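Side-chain contacts in transcriptional regulator, LacI family (Lactobacillus brevis, PDB 3JY6), which probably acts as a DNA-binding transcription factor, here represented by the portion with the periplasmic binding protein fold: residues A113-F118 and R144-A149; Q121-V126 and T210-G215; Q140-G145 and I232-F237. All coordinates share one frame; numbering follows the deposited sequence.

Interaction 1 of 3, residues A113-F118 and R144-A149; sequences AATTAF and RGILAA
Thr115 OG1 hydrogen-bonds back to the carbonyl oxygen of Ala111, one turn earlier in its own helix, and also lies against Ile146. Its two nearest approaches there are both aliphatic, and Thr115 OG1 comes to 3.5 Å from Ile146 CG1 and equally near Ile146 CA. The hydroxyl thus meets the root of the isoleucine rather than its tip, and Ile146 CD1 turns away from it, toward the sheet. The two side chains cross at about a right angle. The threonine rotamer sorts its two branches by chemistry. With OG1 beside the backbone N (chi1 -63°) the hydroxyl can fold onto the helix backbone, while CG2, anti to that N, projects at Ala149. Thr115 CG2 and Ala149 CB meet at 3.5 Å, methyl against methyl.

Ala149 CB is shared by the next residue along the helix, since Thr116 OG1 touches it at 3.5 Å. That hydroxyl is likewise bonded to its own helix, at Lys112 O, and meets the alanine methyl only by van der Waals contact. Ala149 gets into place because the chain leaves the helix just before it; its N still bonds to Ile146 O (2.7 Å), and its O takes a weak hydrogen bond from Arg119 NE.

Below the contact, Thr115 and Ile146 both rest on Phe186 of strand 183-187, and Ile146 also reaches Val126 and Val128 of strand 125-131. Helices 107-119 and 137-147 thus lie side by side on one face of a parallel sheet, the layered alpha/beta build of a lobe in the type I periplasmic binding protein fold.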
ATOM      1  N   ALA A 113      25.768   2.247   9.230  1.00 19.00           N
ATOM      2  CA  ALA A 113      26.143   0.839   9.292  1.00 18.40           C
ATOM      3  C   ALA A 113      25.944   0.161   7.942  1.00 19.68           C
ATOM      4  O   ALA A 113      26.755  -0.663   7.537  1.00 20.01           O
ATOM      5  CB  ALA A 113      25.323   0.119  10.361  1.00 17.53           C
ATOM      6  N   ALA A 114      24.858   0.506   7.252  1.00 19.41           N
ATOM      7  CA  ALA A 114      24.585  -0.067   5.940  1.00 19.00           C
ATOM      8  C   ALA A 114      25.684   0.334   4.943  1.00 18.95           C
ATOM      9  O   ALA A 114      26.170  -0.496   4.160  1.00 17.90           O
ATOM     10  CB  ALA A 114      23.222   0.396   5.443  1.00 17.94           C
ATOM     11  N   THR A 115      26.076   1.604   4.978  1.00 19.22           N
ATOM     12  CA  THR A 115      27.120   2.099   4.088  1.00 20.85           C
ATOM     13  C   THR A 115      28.428   1.372   4.406  1.00 21.80           C
ATOM     14  O   THR A 115      29.147   0.937   3.507  1.00 20.90           O
ATOM     15  CB  THR A 115      27.338   3.618   4.263  1.00 21.39           C
ATOM     16  OG1 THR A 115      26.140   4.315   3.909  1.00 25.48           O
ATOM     17  CG2 THR A 115      28.460   4.105   3.368  1.00 21.11           C
ATOM     18  N   THR A 116      28.725   1.250   5.694  1.00 22.08           N
ATOM     19  CA  THR A 116      29.941   0.581   6.133  1.00 22.79           C
ATOM     20  C   THR A 116      29.975  -0.851   5.625  1.00 22.92           C
ATOM     21  O   THR A 116      31.003  -1.320   5.137  1.00 23.86           O
ATOM     22  CB  THR A 116      30.051   0.615   7.675  1.00 24.08           C
ATOM     23  OG1 THR A 116      30.316   1.966   8.081  1.00 27.04           O
ATOM     24  CG2 THR A 116      31.174  -0.312   8.184  1.00 22.11           C
ATOM     25  N   ALA A 117      28.846  -1.544   5.727  1.00 23.08           N
ATOM     26  CA  ALA A 117      28.758  -2.925   5.259  1.00 23.08           C
ATOM     27  C   ALA A 117      29.047  -2.991   3.763  1.00 23.78           C
ATOM     28  O   ALA A 117      29.691  -3.929   3.290  1.00 24.68           O
ATOM     29  CB  ALA A 117      27.377  -3.485   5.542  1.00 23.90           C
ATOM     30  N   PHE A 118      28.562  -1.996   3.019  1.00 23.13           N
ATOM     31  CA  PHE A 118      28.776  -1.953   1.574  1.00 22.91           C
ATOM     32  C   PHE A 118      30.209  -1.584   1.200  1.00 22.86           C
ATOM     33  O   PHE A 118      30.744  -2.098   0.222  1.00 23.22           O
ATOM     34  CB  PHE A 118      27.775  -1.001   0.912  1.00 18.56           C
ATOM     35  CG  PHE A 118      26.479  -1.668   0.557  1.00 19.34           C
ATOM     36  CD1 PHE A 118      26.416  -2.541  -0.524  1.00 17.44           C
ATOM     37  CD2 PHE A 118      25.343  -1.497   1.354  1.00 18.30           C
ATOM     38  CE1 PHE A 118      25.248  -3.247  -0.806  1.00 19.27           C
ATOM     39  CE2 PHE A 118      24.165  -2.197   1.085  1.00 18.16           C
ATOM     40  CZ  PHE A 118      24.112  -3.077   0.003  1.00 18.52           C
ATOM     41  N   ARG A 144      23.099  11.897   6.503  1.00 28.40           N
ATOM     42  CA  ARG A 144      24.176  12.230   7.423  1.00 30.32           C
ATOM     43  C   ARG A 144      24.919  10.955   7.815  1.00 30.17           C
ATOM     44  O   ARG A 144      26.126  10.969   8.049  1.00 30.22           O
ATOM     45  CB  ARG A 144      23.594  12.913   8.666  1.00 32.58           C
ATOM     46  CG  ARG A 144      24.617  13.351   9.698  1.00 35.11           C
ATOM     47  CD  ARG A 144      23.935  13.747  11.001  1.00 36.70           C
ATOM     48  NE  ARG A 144      24.728  13.303  12.139  1.00 39.81           N
ATOM     49  CZ  ARG A 144      24.221  12.709  13.213  1.00 40.65           C
ATOM     50  NH1 ARG A 144      22.915  12.493  13.300  1.00 40.82           N
ATOM     51  NH2 ARG A 144      25.025  12.315  14.191  1.00 41.98           N
ATOM     52  N   GLY A 145      24.185   9.849   7.879  1.00 29.91           N
ATOM     53  CA  GLY A 145      24.792   8.580   8.229  1.00 28.99           C
ATOM     54  C   GLY A 145      25.656   8.039   7.101  1.00 28.34           C
ATOM     55  O   GLY A 145      26.701   7.440   7.345  1.00 27.93           O
ATOM     56  N   ILE A 146      25.221   8.247   5.861  1.00 27.41           N
ATOM     57  CA  ILE A 146      25.974   7.770   4.704  1.00 27.21           C
ATOM     58  C   ILE A 146      27.323   8.491   4.588  1.00 28.30           C
ATOM     59  O   ILE A 146      28.375   7.839   4.542  1.00 28.70           O
ATOM     60  CB  ILE A 146      25.155   7.935   3.397  1.00 25.43           C
ATOM     61  CG1 ILE A 146      23.954   6.984   3.424  1.00 23.42           C
ATOM     62  CG2 ILE A 146      26.033   7.647   2.181  1.00 24.88           C
ATOM     63  CD1 ILE A 146      22.984   7.162   2.269  1.00 21.28           C
ATOM     64  N   LEU A 147      27.300   9.822   4.566  1.00 28.15           N
ATOM     65  CA  LEU A 147      28.534  10.609   4.473  1.00 29.74           C
ATOM     66  C   LEU A 147      29.509  10.225   5.578  1.00 29.50           C
ATOM     67  O   LEU A 147      30.722  10.273   5.382  1.00 31.74           O
ATOM     68  CB  LEU A 147      28.260  12.115   4.596  1.00 30.88           C
ATOM     69  CG  LEU A 147      27.181  12.779   3.737  1.00 31.78           C
ATOM     70  CD1 LEU A 147      27.043  14.235   4.162  1.00 31.33           C
ATOM     71  CD2 LEU A 147      27.520  12.665   2.260  1.00 31.73           C
ATOM     72  N   ALA A 148      28.983   9.852   6.739  1.00 28.60           N
ATOM     73  CA  ALA A 148      29.837   9.487   7.857  1.00 27.79           C
ATOM     74  C   ALA A 148      30.514   8.135   7.644  1.00 28.82           C
ATOM     75  O   ALA A 148      31.294   7.690   8.489  1.00 26.81           O
ATOM     76  CB  ALA A 148      29.026   9.469   9.130  1.00 28.51           C
ATOM     77  N   ALA A 149      30.233   7.491   6.513  1.00 27.67           N
ATOM     78  CA  ALA A 149      30.828   6.185   6.234  1.00 28.75           C
ATOM     79  C   ALA A 149      31.408   6.016   4.828  1.00 29.11           C
ATOM     80  O   ALA A 149      32.064   5.013   4.556  1.00 28.70           O
ATOM     81  CB  ALA A 149      29.803   5.085   6.489  1.00 24.80           C
TER

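Interaction 2 of 3, residues Q121-V126 and T210-G215; sequences QGYQHV and TVTATG
Tyr123 aims its side chain at Thr212, starting from CB, which is directed toward strand 211-215. The backbone at this point has just come off helix 107-119 through a Schellman motif, with Gly122 at positive phi. CG stands beside the backbone N (chi1 -57°), and that swing carries the ring across to the threonine. The first ring atom, Tyr123 CG, is 4.0 Å from Thr212 CG2, and both CD1 and CD2 lie within similar range of the same methyl. Farther along, Tyr123 CE1 closes to 3.6 Å on Thr212 CG2, and CZ does the same. All six ring carbons of Tyr123 lie within 4.0 Å of Thr212 CG2, which sits over the centre of one face in a CH-pi contact, 3.5 Å from the centroid of the Tyr123 ring and only 10° off its normal.

The two strands involved are not neighbours. In the four-stranded parallel sheet of this lobe, strand 183-187 runs between 125-131 and 211-215, and Tyr123 bridges the gap at the edge where these strands begin, touching Val184 of the middle strand on the way. In type I periplasmic binding proteins the ligand cleft lies at the other ends of such strands.

CE1 has further company. The carbonyl carbon of Thr210 lies at the ring's edge, near its plane, 4.1 Å from Tyr123 CE1, and Val211 C is equally distant but oblique. Lys182 adds a cation-pi contact to the ring. At the tip, Tyr123 OH passes 3.7 Å from Thr212 CB. The threonine offers carbon there because its own OG1, anti to the backbone N, is turned to a hydrogen bond with Asn208 OD1, while Phe118 packs against CG2 from another side.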
ATOM      1  N   GLN A 121      32.641  -4.378   1.146  1.00 29.51           N
ATOM      2  CA  GLN A 121      32.519  -5.275   0.009  1.00 29.86           C
ATOM      3  C   GLN A 121      33.116  -4.646  -1.243  1.00 28.39           C
ATOM      4  O   GLN A 121      33.057  -5.233  -2.319  1.00 26.54           O
ATOM      5  CB  GLN A 121      31.057  -5.641  -0.254  1.00 31.92           C
ATOM      6  CG  GLN A 121      30.377  -6.320   0.913  1.00 36.48           C
ATOM      7  CD  GLN A 121      29.494  -7.482   0.490  1.00 40.01           C
ATOM      8  OE1 GLN A 121      28.575  -7.331  -0.324  1.00 39.51           O
ATOM      9  NE2 GLN A 121      29.770  -8.658   1.051  1.00 41.89           N
ATOM     10  N   GLY A 122      33.671  -3.447  -1.099  1.00 26.66           N
ATOM     11  CA  GLY A 122      34.282  -2.787  -2.239  1.00 28.59           C
ATOM     12  C   GLY A 122      33.588  -1.571  -2.824  1.00 27.63           C
ATOM     13  O   GLY A 122      34.220  -0.788  -3.516  1.00 28.95           O
ATOM     14  N   TYR A 123      32.295  -1.420  -2.566  1.00 27.88           N
ATOM     15  CA  TYR A 123      31.517  -0.295  -3.076  1.00 27.47           C
ATOM     16  C   TYR A 123      31.906   0.991  -2.342  1.00 27.91           C
ATOM     17  O   TYR A 123      31.440   1.250  -1.230  1.00 29.09           O
ATOM     18  CB  TYR A 123      30.024  -0.593  -2.888  1.00 24.87           C
ATOM     19  CG  TYR A 123      29.592  -1.880  -3.556  1.00 21.40           C
ATOM     20  CD1 TYR A 123      29.336  -1.922  -4.922  1.00 21.53           C
ATOM     21  CD2 TYR A 123      29.483  -3.069  -2.827  1.00 21.64           C
ATOM     22  CE1 TYR A 123      28.982  -3.110  -5.553  1.00 21.82           C
ATOM     23  CE2 TYR A 123      29.133  -4.269  -3.445  1.00 20.57           C
ATOM     24  CZ  TYR A 123      28.885  -4.283  -4.812  1.00 22.95           C
ATOM     25  OH  TYR A 123      28.554  -5.459  -5.443  1.00 23.08           O
ATOM     26  N   GLN A 124      32.751   1.797  -2.973  1.00 28.59           N
ATOM     27  CA  GLN A 124      33.233   3.042  -2.366  1.00 29.30           C
ATOM     28  C   GLN A 124      32.437   4.271  -2.796  1.00 27.65           C
ATOM     29  O   GLN A 124      32.435   5.303  -2.114  1.00 27.76           O
ATOM     30  CB  GLN A 124      34.703   3.251  -2.747  1.00 32.00           C
ATOM     31  CG  GLN A 124      35.554   1.995  -2.661  1.00 36.75           C
ATOM     32  CD  GLN A 124      36.112   1.754  -1.276  1.00 39.94           C
ATOM     33  OE1 GLN A 124      37.040   2.437  -0.838  1.00 43.33           O
ATOM     34  NE2 GLN A 124      35.546   0.785  -0.574  1.00 43.24           N
ATOM     35  N   HIS A 125      31.767   4.158  -3.934  1.00 26.10           N
ATOM     36  CA  HIS A 125      31.002   5.265  -4.486  1.00 23.65           C
ATOM     37  C   HIS A 125      29.509   5.117  -4.219  1.00 23.01           C
ATOM     38  O   HIS A 125      28.860   4.219  -4.756  1.00 24.01           O
ATOM     39  CB  HIS A 125      31.277   5.342  -5.986  1.00 24.19           C
ATOM     40  CG  HIS A 125      30.431   6.333  -6.717  1.00 23.80           C
ATOM     41  ND1 HIS A 125      29.862   6.052  -7.938  1.00 25.67           N
ATOM     42  CD2 HIS A 125      30.061   7.597  -6.409  1.00 24.58           C
ATOM     43  CE1 HIS A 125      29.173   7.099  -8.353  1.00 24.80           C
ATOM     44  NE2 HIS A 125      29.278   8.051  -7.443  1.00 26.82           N
ATOM     45  N   VAL A 126      28.960   6.000  -3.392  1.00 20.74           N
ATOM     46  CA  VAL A 126      27.543   5.926  -3.072  1.00 20.87           C
ATOM     47  C   VAL A 126      26.723   6.976  -3.806  1.00 20.29           C
ATOM     48  O   VAL A 126      27.054   8.163  -3.808  1.00 21.02           O
ATOM     49  CB  VAL A 126      27.305   6.078  -1.559  1.00 19.90           C
ATOM     50  CG1 VAL A 126      25.844   5.756  -1.231  1.00 20.04           C
ATOM     51  CG2 VAL A 126      28.244   5.165  -0.793  1.00 14.38           C
ATOM     52  N   THR A 210      29.969  -4.518  -9.839  1.00 25.98           N
ATOM     53  CA  THR A 210      30.510  -3.179 -10.006  1.00 26.17           C
ATOM     54  C   THR A 210      29.475  -2.152  -9.527  1.00 23.92           C
ATOM     55  O   THR A 210      29.818  -1.049  -9.095  1.00 22.24           O
ATOM     56  CB  THR A 210      30.893  -2.927 -11.484  1.00 26.68           C
ATOM     57  OG1 THR A 210      31.385  -1.589 -11.624  1.00 32.18           O
ATOM     58  CG2 THR A 210      29.698  -3.134 -12.401  1.00 26.23           C
ATOM     59  N   VAL A 211      28.206  -2.546  -9.587  1.00 21.83           N
ATOM     60  CA  VAL A 211      27.099  -1.705  -9.148  1.00 20.07           C
ATOM     61  C   VAL A 211      26.044  -2.526  -8.415  1.00 19.32           C
ATOM     62  O   VAL A 211      25.518  -3.498  -8.956  1.00 18.37           O
ATOM     63  CB  VAL A 211      26.399  -1.029 -10.333  1.00 21.44           C
ATOM     64  CG1 VAL A 211      25.248  -0.161  -9.825  1.00 19.61           C
ATOM     65  CG2 VAL A 211      27.389  -0.214 -11.127  1.00 20.36           C
ATOM     66  N   THR A 212      25.732  -2.141  -7.184  1.00 18.74           N
ATOM     67  CA  THR A 212      24.703  -2.842  -6.422  1.00 18.85           C
ATOM     68  C   THR A 212      23.683  -1.795  -5.949  1.00 18.87           C
ATOM     69  O   THR A 212      23.773  -0.630  -6.322  1.00 18.57           O
ATOM     70  CB  THR A 212      25.311  -3.617  -5.211  1.00 17.06           C
ATOM     71  OG1 THR A 212      24.321  -4.498  -4.675  1.00 17.01           O
ATOM     72  CG2 THR A 212      25.761  -2.664  -4.119  1.00 18.97           C
ATOM     73  N   ALA A 213      22.706  -2.191  -5.146  1.00 17.95           N
ATOM     74  CA  ALA A 213      21.723  -1.216  -4.684  1.00 17.57           C
ATOM     75  C   ALA A 213      21.068  -1.637  -3.392  1.00 18.78           C
ATOM     76  O   ALA A 213      20.899  -2.821  -3.131  1.00 19.83           O
ATOM     77  CB  ALA A 213      20.655  -0.994  -5.744  1.00 19.02           C
ATOM     78  N   THR A 214      20.678  -0.649  -2.597  1.00 18.42           N
ATOM     79  CA  THR A 214      20.044  -0.892  -1.323  1.00 18.01           C
ATOM     80  C   THR A 214      19.154   0.305  -1.019  1.00 17.45           C
ATOM     81  O   THR A 214      18.991   1.200  -1.849  1.00 13.22           O
ATOM     82  CB  THR A 214      21.104  -1.002  -0.225  1.00 20.21           C
ATOM     83  OG1 THR A 214      20.487  -1.349   1.026  1.00 19.17           O
ATOM     84  CG2 THR A 214      21.840   0.332  -0.092  1.00 21.41           C
ATOM     85  N   GLY A 215      18.608   0.322   0.188  1.00 16.53           N
ATOM     86  CA  GLY A 215      17.760   1.420   0.596  1.00 16.97           C
ATOM     87  C   GLY A 215      16.839   1.020   1.732  1.00 17.78           C
ATOM     88  O   GLY A 215      16.867  -0.126   2.198  1.00 14.79           O
TER

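Interaction 3 of 3, residues Q140-G145 and I232-F237; sequences QERYRG and ITQNPF
Arg142 and Gln234 meet at about a right angle where the chain passes between the two lobes of the type I periplasmic binding protein fold: Arg142 reaches out of helix 137-147, and Gln234 sits in the crossover from strand 231-233 to helix 236-251. The flat ends are nearly perpendicular, with guanidinium and amide planes 84° apart. Arg142 NH2 stands above the amide plane, tilted from its normal, 3.2 Å from Gln234 CD, whereas Gln234 NE2 lies at the edge of the guanidinium, near its plane.

Fully stretched from CG to NE, the arginine spends its length crossing from the helix to this point. Most of its grip lies elsewhere: NE donates to Asn107 OD1, NH1 to Leu188 O, and Phe216 makes a cation-pi contact. The bonds at NE and NH1 hold the buried guanidinium and so fix its rotation. A leucine in its place would take away the guanidinium and would probably leave Asn107 OD1 and Leu188 O without these donors and Phe216 without its cationic partner.

Gln234 has its own anchors. Its NE2 donates to Asp92 OD1 and to Thr105 OG1, and Phe21 of helix 20-34 touches its side chain. The position of the pair between the lobes is consistent with the cleft in which relatives bind their effectors. Asp92 OD1 also forms a long, weak ion pair with Arg142 NH2, so one carboxylate oxygen faces both side chains. Arg142 NH2 and Gln234 NE2 themselves, both donors, are 3.1 Å apart with no hydrogen bond between them.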
ATOM      1  N   GLN A 140      17.485  13.756   6.195  1.00 28.98           N
ATOM      2  CA  GLN A 140      18.742  14.400   6.528  1.00 29.02           C
ATOM      3  C   GLN A 140      19.635  13.543   7.404  1.00 26.85           C
ATOM      4  O   GLN A 140      20.853  13.560   7.253  1.00 26.07           O
ATOM      5  CB  GLN A 140      18.482  15.739   7.215  1.00 29.33           C
ATOM      6  CG  GLN A 140      18.079  16.829   6.249  1.00 33.73           C
ATOM      7  CD  GLN A 140      17.754  18.125   6.947  1.00 35.65           C
ATOM      8  OE1 GLN A 140      18.533  18.616   7.765  1.00 37.60           O
ATOM      9  NE2 GLN A 140      16.601  18.694   6.624  1.00 38.19           N
ATOM     10  N   GLU A 141      19.036  12.803   8.327  1.00 26.06           N
ATOM     11  CA  GLU A 141      19.806  11.943   9.215  1.00 25.81           C
ATOM     12  C   GLU A 141      20.366  10.722   8.489  1.00 25.21           C
ATOM     13  O   GLU A 141      21.490  10.305   8.742  1.00 26.94           O
ATOM     14  CB  GLU A 141      18.937  11.486  10.387  1.00 28.50           C
ATOM     15  CG  GLU A 141      18.772  12.509  11.513  1.00 30.09           C
ATOM     16  CD  GLU A 141      20.072  12.774  12.258  1.00 32.58           C
ATOM     17  OE1 GLU A 141      20.727  13.800  11.978  1.00 32.57           O
ATOM     18  OE2 GLU A 141      20.450  11.948  13.124  1.00 34.08           O
ATOM     19  N   ARG A 142      19.582  10.143   7.594  1.00 24.92           N
ATOM     20  CA  ARG A 142      20.030   8.970   6.848  1.00 23.45           C
ATOM     21  C   ARG A 142      21.143   9.379   5.889  1.00 23.63           C
ATOM     22  O   ARG A 142      22.067   8.614   5.617  1.00 21.54           O
ATOM     23  CB  ARG A 142      18.848   8.353   6.092  1.00 19.39           C
ATOM     24  CG  ARG A 142      17.730   7.859   7.016  1.00 17.92           C
ATOM     25  CD  ARG A 142      16.493   7.393   6.232  1.00 16.54           C
ATOM     26  NE  ARG A 142      15.407   7.026   7.137  1.00 15.81           N
ATOM     27  CZ  ARG A 142      14.202   6.594   6.764  1.00 15.18           C
ATOM     28  NH1 ARG A 142      13.881   6.462   5.478  1.00 11.65           N
ATOM     29  NH2 ARG A 142      13.314   6.272   7.692  1.00 13.66           N
ATOM     30  N   TYR A 143      21.051  10.599   5.383  1.00 25.66           N
ATOM     31  CA  TYR A 143      22.060  11.110   4.468  1.00 26.91           C
ATOM     32  C   TYR A 143      23.314  11.402   5.284  1.00 28.14           C
ATOM     33  O   TYR A 143      24.436  11.163   4.830  1.00 26.97           O
ATOM     34  CB  TYR A 143      21.566  12.385   3.792  1.00 28.78           C
ATOM     35  CG  TYR A 143      22.595  13.047   2.897  1.00 31.41           C
ATOM     36  CD1 TYR A 143      23.187  12.354   1.842  1.00 31.36           C
ATOM     37  CD2 TYR A 143      22.963  14.373   3.100  1.00 33.48           C
ATOM     38  CE1 TYR A 143      24.123  12.971   1.009  1.00 34.96           C
ATOM     39  CE2 TYR A 143      23.895  15.001   2.278  1.00 35.81           C
ATOM     40  CZ  TYR A 143      24.474  14.296   1.236  1.00 36.52           C
ATOM     41  OH  TYR A 143      25.415  14.909   0.444  1.00 36.37           O
ATOM     42  N   ARG A 144      23.099  11.897   6.503  1.00 28.40           N
ATOM     43  CA  ARG A 144      24.176  12.230   7.423  1.00 30.32           C
ATOM     44  C   ARG A 144      24.919  10.955   7.815  1.00 30.17           C
ATOM     45  O   ARG A 144      26.126  10.969   8.049  1.00 30.22           O
ATOM     46  CB  ARG A 144      23.594  12.913   8.666  1.00 32.58           C
ATOM     47  CG  ARG A 144      24.617  13.351   9.698  1.00 35.11           C
ATOM     48  CD  ARG A 144      23.935  13.747  11.001  1.00 36.70           C
ATOM     49  NE  ARG A 144      24.728  13.303  12.139  1.00 39.81           N
ATOM     50  CZ  ARG A 144      24.221  12.709  13.213  1.00 40.65           C
ATOM     51  NH1 ARG A 144      22.915  12.493  13.300  1.00 40.82           N
ATOM     52  NH2 ARG A 144      25.025  12.315  14.191  1.00 41.98           N
ATOM     53  N   GLY A 145      24.185   9.849   7.879  1.00 29.91           N
ATOM     54  CA  GLY A 145      24.792   8.580   8.229  1.00 28.99           C
ATOM     55  C   GLY A 145      25.656   8.039   7.101  1.00 28.34           C
ATOM     56  O   GLY A 145      26.701   7.440   7.345  1.00 27.93           O
ATOM     57  N   ILE A 232      17.347  -2.385   3.929  1.00 20.65           N
ATOM     58  CA  ILE A 232      17.160  -1.992   5.324  1.00 21.06           C
ATOM     59  C   ILE A 232      15.677  -1.876   5.656  1.00 20.60           C
ATOM     60  O   ILE A 232      14.949  -1.115   5.022  1.00 19.28           O
ATOM     61  CB  ILE A 232      17.821  -0.644   5.641  1.00 22.24           C
ATOM     62  CG1 ILE A 232      19.275  -0.656   5.188  1.00 23.72           C
ATOM     63  CG2 ILE A 232      17.783  -0.412   7.161  1.00 22.21           C
ATOM     64  CD1 ILE A 232      19.856   0.738   5.012  1.00 27.47           C
ATOM     65  N   THR A 233      15.223  -2.638   6.645  1.00 19.32           N
ATOM     66  CA  THR A 233      13.812  -2.595   7.007  1.00 20.80           C
ATOM     67  C   THR A 233      13.636  -1.841   8.302  1.00 19.27           C
ATOM     68  O   THR A 233      14.423  -2.013   9.226  1.00 17.53           O
ATOM     69  CB  THR A 233      13.204  -4.007   7.195  1.00 23.87           C
ATOM     70  OG1 THR A 233      13.797  -4.639   8.338  1.00 26.30           O
ATOM     71  CG2 THR A 233      13.470  -4.870   5.967  1.00 26.36           C
ATOM     72  N   GLN A 234      12.608  -0.999   8.359  1.00 18.64           N
ATOM     73  CA  GLN A 234      12.314  -0.234   9.568  1.00 18.99           C
ATOM     74  C   GLN A 234      11.408  -0.950  10.570  1.00 18.34           C
ATOM     75  O   GLN A 234      11.267  -0.476  11.691  1.00 17.29           O
ATOM     76  CB  GLN A 234      11.667   1.096   9.209  1.00 19.26           C
ATOM     77  CG  GLN A 234      12.635   2.222   8.993  1.00 18.64           C
ATOM     78  CD  GLN A 234      11.923   3.489   8.586  1.00 18.46           C
ATOM     79  OE1 GLN A 234      11.548   3.671   7.419  1.00 16.47           O
ATOM     80  NE2 GLN A 234      11.711   4.374   9.552  1.00 16.19           N
ATOM     81  N   ASN A 235      10.808  -2.079  10.174  1.00 18.30           N
ATOM     82  CA  ASN A 235       9.908  -2.828  11.060  1.00 18.77           C
ATOM     83  C   ASN A 235       8.677  -1.955  11.369  1.00 17.46           C
ATOM     84  O   ASN A 235       8.331  -1.764  12.528  1.00 17.32           O
ATOM     85  CB  ASN A 235      10.600  -3.145  12.399  1.00 21.44           C
ATOM     86  CG  ASN A 235      11.581  -4.301  12.312  1.00 27.70           C
ATOM     87  OD1 ASN A 235      12.579  -4.345  13.050  1.00 30.06           O
ATOM     88  ND2 ASN A 235      11.294  -5.254  11.439  1.00 29.41           N
ATOM     89  N   PRO A 236       8.007  -1.421  10.341  1.00 16.62           N
ATOM     90  CA  PRO A 236       6.828  -0.572  10.566  1.00 17.49           C
ATOM     91  C   PRO A 236       5.716  -1.159  11.439  1.00 17.12           C
ATOM     92  O   PRO A 236       5.084  -0.438  12.218  1.00 14.12           O
ATOM     93  CB  PRO A 236       6.354  -0.248   9.148  1.00 18.62           C
ATOM     94  CG  PRO A 236       6.842  -1.432   8.348  1.00 20.96           C
ATOM     95  CD  PRO A 236       8.219  -1.657   8.905  1.00 16.57           C
ATOM     96  N   PHE A 237       5.470  -2.459  11.313  1.00 17.47           N
ATOM     97  CA  PHE A 237       4.437  -3.087  12.129  1.00 18.51           C
ATOM     98  C   PHE A 237       4.858  -2.938  13.591  1.00 18.63           C
ATOM     99  O   PHE A 237       4.045  -2.593  14.457  1.00 18.82           O
ATOM    100  CB  PHE A 237       4.299  -4.583  11.801  1.00 18.51           C
ATOM    101  CG  PHE A 237       3.171  -5.268  12.545  1.00 15.10           C
ATOM    102  CD1 PHE A 237       1.895  -5.359  11.986  1.00 17.24           C
ATOM    103  CD2 PHE A 237       3.385  -5.811  13.819  1.00 17.48           C
ATOM    104  CE1 PHE A 237       0.830  -5.989  12.690  1.00 17.42           C
ATOM    105  CE2 PHE A 237       2.339  -6.438  14.534  1.00 13.55           C
ATOM    106  CZ  PHE A 237       1.061  -6.526  13.965  1.00 15.18           C
TER

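Interactions 1 and 2 belong to one lobe, their centres 11 Å apart: both lean on the sheet containing strands 125-131, 183-187 and 211-215. The backbone joins them, Phe118 O lying 3.3 Å from Tyr123 N in a probable hydrogen bond. Interaction 3 is about 12 Å from the centre of interaction 1 and 17 Å from that of interaction 2, toward the junction of the lobes. It shares helix 137-147 with interaction 1. Along the chain the order is 113-118, 121-126, then the overlapping 140-145 and 144-149, then 210-215 and 232-237. Helix 137-147 thus packs on its neighbour within the lobe and also sends a side chain to the segment that crosses between lobes.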